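Local coordinates for protein kallistatin (Homo sapiens, PDB 6F4V) that inhibits tissue kallikrein as a secreted serpin, forming a stable equimolar complex with the enzyme, with cleavage at its reactive site, at residues Q285-P288 / R289-F292; L59-L63 / T64-E68. All coordinates share one frame; numbering follows the deposited sequence.

Contact 1. Residues Q285-P288 / R289-F292; sequences QILP and RLGF
F292 and L287 lie side by side and point the same way where the serpin chain leaves helix 283-286 in a Schellman-like turn, with positive phi (105°) at G291. L287 O sits in the plane of the F292 ring at its edge, 3.3 Å from F292 CD1, while L287 CD1 lies over one face of the ring. L287 CB closes to 3.7 Å from F292 CD1. L287 O is also gripped twice: L290 N and F292 N donate to it from opposite faces of its carbonyl plane, the F292 bond running from i+5 back to i. L290 crosses L287 at a slant, with L290 CD1 3.9 Å from L287 CD2, and its side chain also packs on F16 and L19 of helix 6-23. An alanine in place of F292 would remove the ring and is likely to leave the CB and CD1 of L287, and L59 beyond, facing a gap. R289 bends back at chi3 (-58°), which brings its guanidinium to the preceding turn. R289 NH1 donates to Q285 O at 2.7 Å, in the carbonyl plane but 26° out of the guanidinium plane; I286 O stands over the guanidinium face, and R289 NE forms a salt bridge with E23. Where a full Schellman motif would bond G291 N to P288 O, a water stands between, accepting from G291 N at 2.8 Å and donating to P288 O at 2.6 Å.

Contact 2. Residues L59-L63 / T64-E68; sequences LGFNL and TELSE. With EDO (1,2-ethanediol), chain D.
F61, N62 and L63 fold back on T64 to L66 in the serpin connection from helix 49-58 to helix 68-83, a tight turn built on an Asx turn at N62. It starts from a Schellman motif at G60, whose O accepts a hydrogen bond of 2.6 Å from O1 of a 1,2-ethanediol, probably from the crystallisation liquor. Next, F61 offers its ring edge: F61 CD1 meets L66 CD1 at 3.8 Å, close to the ring plane, while its side chain also packs on V71 and F75 of helix 68-83. N62 accepts every hydrogen bond between the two segments, through OD1 and O. With CG anti to the backbone N (chi1 -179°), its amide swings towards the turn, and T64 N donates to N62 OD1 at 2.9 Å; E65 N makes a weak second bond to the same oxygen. N62 O takes two more donors, L66 N at 2.9 Å and E65 N at 3.1 Å. The amide and the E65 carboxylate are stacked with planes 13° apart, N62 ND2 lying 3.6 Å from E65 CD. N62 is a known N-glycosylation site, in an N-L-T sequon, though no glycan is present on it here. L63 sets its side chain on S53 and E57 of helix 49-58, and its CA makes a CA-H...O contact with L66 O, 3.4 Å long and 147° at the hydrogen.

Contact 2 comes first along the chain, and 216 residues separate its end from the start of contact 1, yet their centres are only about 18 Å apart. Contact 2 fills the connection between helix 49-58 and helix 68-83; contact 1 begins within helix 283-286 and runs into the loop after it. They meet directly where F292 CZ packs 3.7 Å from L59 N. Helix 6-23 touches both, meeting L59 and F61 along one part and I286, R289 and L290 along another. Two sequence-distant regions are thus joined directly at F292 and L59 and through their common neighbour, helix 6-23, within the single serpin domain, with the glycosylation site of contact 2 on the surface side.

Contact 1. Residues Q285-P288 / R289-F292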
# COMPACT_ATOMS: atom_id res chain seq x y z
N GLN A 285 -12.28 -5.14 10.34
CA GLN A 285 -13.63 -4.88 9.86
C GLN A 285 -13.80 -5.04 8.35
O GLN A 285 -14.89 -5.38 7.89
CB GLN A 285 -14.13 -3.50 10.34
CG GLN A 285 -14.33 -3.45 11.86
CD GLN A 285 -14.59 -2.04 12.40
OE1 GLN A 285 -14.60 -1.08 11.65
NE2 GLN A 285 -14.79 -1.93 13.73
N ILE A 286 -12.72 -4.87 7.58
CA ILE A 286 -12.76 -4.94 6.11
C ILE A 286 -12.44 -6.32 5.53
O ILE A 286 -13.15 -6.81 4.67
CB ILE A 286 -11.77 -3.90 5.52
CG1 ILE A 286 -12.22 -2.47 5.85
CG2 ILE A 286 -11.60 -4.06 4.00
CD1 ILE A 286 -11.08 -1.45 5.75
N LEU A 287 -11.37 -6.94 6.01
CA LEU A 287 -10.86 -8.15 5.40
C LEU A 287 -11.76 -9.36 5.44
O LEU A 287 -11.64 -10.20 4.57
CB LEU A 287 -9.48 -8.51 5.93
CG LEU A 287 -8.34 -7.55 5.57
CD1 LEU A 287 -7.05 -8.10 6.15
CD2 LEU A 287 -8.17 -7.27 4.10
N PRO A 288 -12.71 -9.46 6.40
CA PRO A 288 -13.64 -10.57 6.27
C PRO A 288 -14.41 -10.59 4.94
O PRO A 288 -14.85 -11.67 4.51
CB PRO A 288 -14.61 -10.35 7.45
CG PRO A 288 -13.76 -9.69 8.46
CD PRO A 288 -12.90 -8.73 7.66
N ARG A 289 -14.56 -9.44 4.29
CA ARG A 289 -15.19 -9.37 2.98
C ARG A 289 -14.25 -9.59 1.80
O ARG A 289 -14.71 -9.54 0.67
CB ARG A 289 -15.96 -8.08 2.83
CG ARG A 289 -17.12 -8.02 3.80
CD ARG A 289 -17.99 -6.78 3.64
NE ARG A 289 -17.29 -5.51 3.80
CZ ARG A 289 -16.79 -5.04 4.94
NH1 ARG A 289 -16.85 -5.73 6.07
NH2 ARG A 289 -16.17 -3.86 4.95
N LEU A 290 -12.96 -9.87 2.06
CA LEU A 290 -11.99 -10.19 1.02
C LEU A 290 -11.37 -11.56 1.19
O LEU A 290 -10.27 -11.80 0.71
CB LEU A 290 -10.88 -9.13 1.01
CG LEU A 290 -11.30 -7.73 0.63
CD1 LEU A 290 -10.17 -6.73 0.78
CD2 LEU A 290 -11.84 -7.71 -0.80
N GLY A 291 -12.07 -12.46 1.87
CA GLY A 291 -11.63 -13.85 2.03
C GLY A 291 -11.08 -14.23 3.39
O GLY A 291 -10.60 -15.37 3.55
N PHE A 292 -11.12 -13.32 4.37
CA PHE A 292 -10.46 -13.56 5.65
C PHE A 292 -11.47 -13.85 6.78
O PHE A 292 -11.18 -13.57 7.94
CB PHE A 292 -9.56 -12.39 6.02
CG PHE A 292 -8.44 -12.16 5.02
CD1 PHE A 292 -8.69 -11.47 3.84
CD2 PHE A 292 -7.19 -12.69 5.23
CE1 PHE A 292 -7.68 -11.26 2.91
CE2 PHE A 292 -6.17 -12.49 4.30
CZ PHE A 292 -6.41 -11.76 3.16
O HOH W 1 -14.80 -12.94 2.28

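Contact 2. Residues L59-L63 / T64-E68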
# COMPACT_ATOMS: atom_id res chain seq x y z
N LEU A 59 -5.12 -13.56 0.23
CA LEU A 59 -4.10 -12.69 -0.38
C LEU A 59 -3.92 -12.92 -1.86
O LEU A 59 -3.06 -12.27 -2.49
CB LEU A 59 -2.77 -12.87 0.35
CG LEU A 59 -2.75 -12.32 1.75
CD1 LEU A 59 -1.45 -12.73 2.44
CD2 LEU A 59 -2.93 -10.81 1.73
N GLY A 60 -4.65 -13.89 -2.42
CA GLY A 60 -4.65 -14.15 -3.85
C GLY A 60 -3.75 -15.28 -4.31
O GLY A 60 -3.64 -15.52 -5.51
N PHE A 61 -3.13 -16.02 -3.39
CA PHE A 61 -2.19 -17.04 -3.81
C PHE A 61 -2.94 -18.30 -4.23
O PHE A 61 -3.91 -18.67 -3.59
CB PHE A 61 -1.16 -17.33 -2.71
CG PHE A 61 -0.26 -16.19 -2.49
CD1 PHE A 61 0.71 -15.89 -3.43
CD2 PHE A 61 -0.42 -15.34 -1.40
CE1 PHE A 61 1.52 -14.80 -3.27
CE2 PHE A 61 0.37 -14.21 -1.25
CZ PHE A 61 1.35 -13.95 -2.20
N ASN A 62 -2.51 -18.89 -5.34
CA ASN A 62 -3.09 -20.13 -5.84
C ASN A 62 -2.17 -21.23 -5.35
O ASN A 62 -1.06 -21.41 -5.86
CB ASN A 62 -3.21 -20.12 -7.37
CG ASN A 62 -3.83 -21.39 -7.91
OD1 ASN A 62 -3.81 -22.44 -7.26
ND2 ASN A 62 -4.37 -21.30 -9.13
N LEU A 63 -2.64 -21.94 -4.34
CA LEU A 63 -1.84 -22.95 -3.68
C LEU A 63 -1.81 -24.29 -4.44
O LEU A 63 -1.20 -25.22 -3.97
CB LEU A 63 -2.29 -23.15 -2.24
CG LEU A 63 -2.26 -21.86 -1.39
CD1 LEU A 63 -2.79 -22.13 0.00
CD2 LEU A 63 -0.85 -21.28 -1.36
N THR A 64 -2.46 -24.37 -5.60
CA THR A 64 -2.23 -25.46 -6.57
C THR A 64 -1.00 -25.19 -7.43
O THR A 64 -0.37 -26.11 -7.90
CB THR A 64 -3.48 -25.67 -7.45
OG1 THR A 64 -4.56 -26.12 -6.62
CG2 THR A 64 -3.24 -26.73 -8.50
N GLU A 65 -0.70 -23.91 -7.65
CA GLU A 65 0.43 -23.48 -8.47
C GLU A 65 1.67 -23.14 -7.64
O GLU A 65 2.78 -23.39 -8.09
CB GLU A 65 0.04 -22.29 -9.32
CG GLU A 65 -1.03 -22.67 -10.34
CD GLU A 65 -1.47 -21.52 -11.22
OE1 GLU A 65 -1.09 -20.35 -10.97
OE2 GLU A 65 -2.24 -21.81 -12.17
N LEU A 66 1.47 -22.60 -6.44
CA LEU A 66 2.56 -22.15 -5.59
C LEU A 66 2.57 -22.93 -4.31
O LEU A 66 1.54 -23.14 -3.70
CB LEU A 66 2.40 -20.65 -5.24
CG LEU A 66 2.41 -19.68 -6.41
CD1 LEU A 66 2.42 -18.25 -5.90
CD2 LEU A 66 3.60 -19.94 -7.31
N SER A 67 3.75 -23.31 -3.87
CA SER A 67 3.93 -23.82 -2.53
C SER A 67 4.03 -22.66 -1.54
O SER A 67 4.29 -21.49 -1.90
CB SER A 67 5.21 -24.64 -2.45
OG SER A 67 6.35 -23.81 -2.57
N GLU A 68 3.85 -23.01 -0.28
CA GLU A 68 4.01 -22.06 0.81
C GLU A 68 5.39 -21.48 0.77
O GLU A 68 5.57 -20.26 0.95
CB GLU A 68 3.84 -22.77 2.13
CG GLU A 68 2.77 -22.19 2.99
CD GLU A 68 2.58 -23.06 4.18
OE1 GLU A 68 1.50 -23.69 4.27
OE2 GLU A 68 3.53 -23.12 5.00
C1 EDO D . -4.33 -14.21 -8.89
O1 EDO D . -4.75 -14.21 -7.51
C2 EDO D . -2.98 -14.92 -9.05
O2 EDO D . -3.07 -16.29 -8.62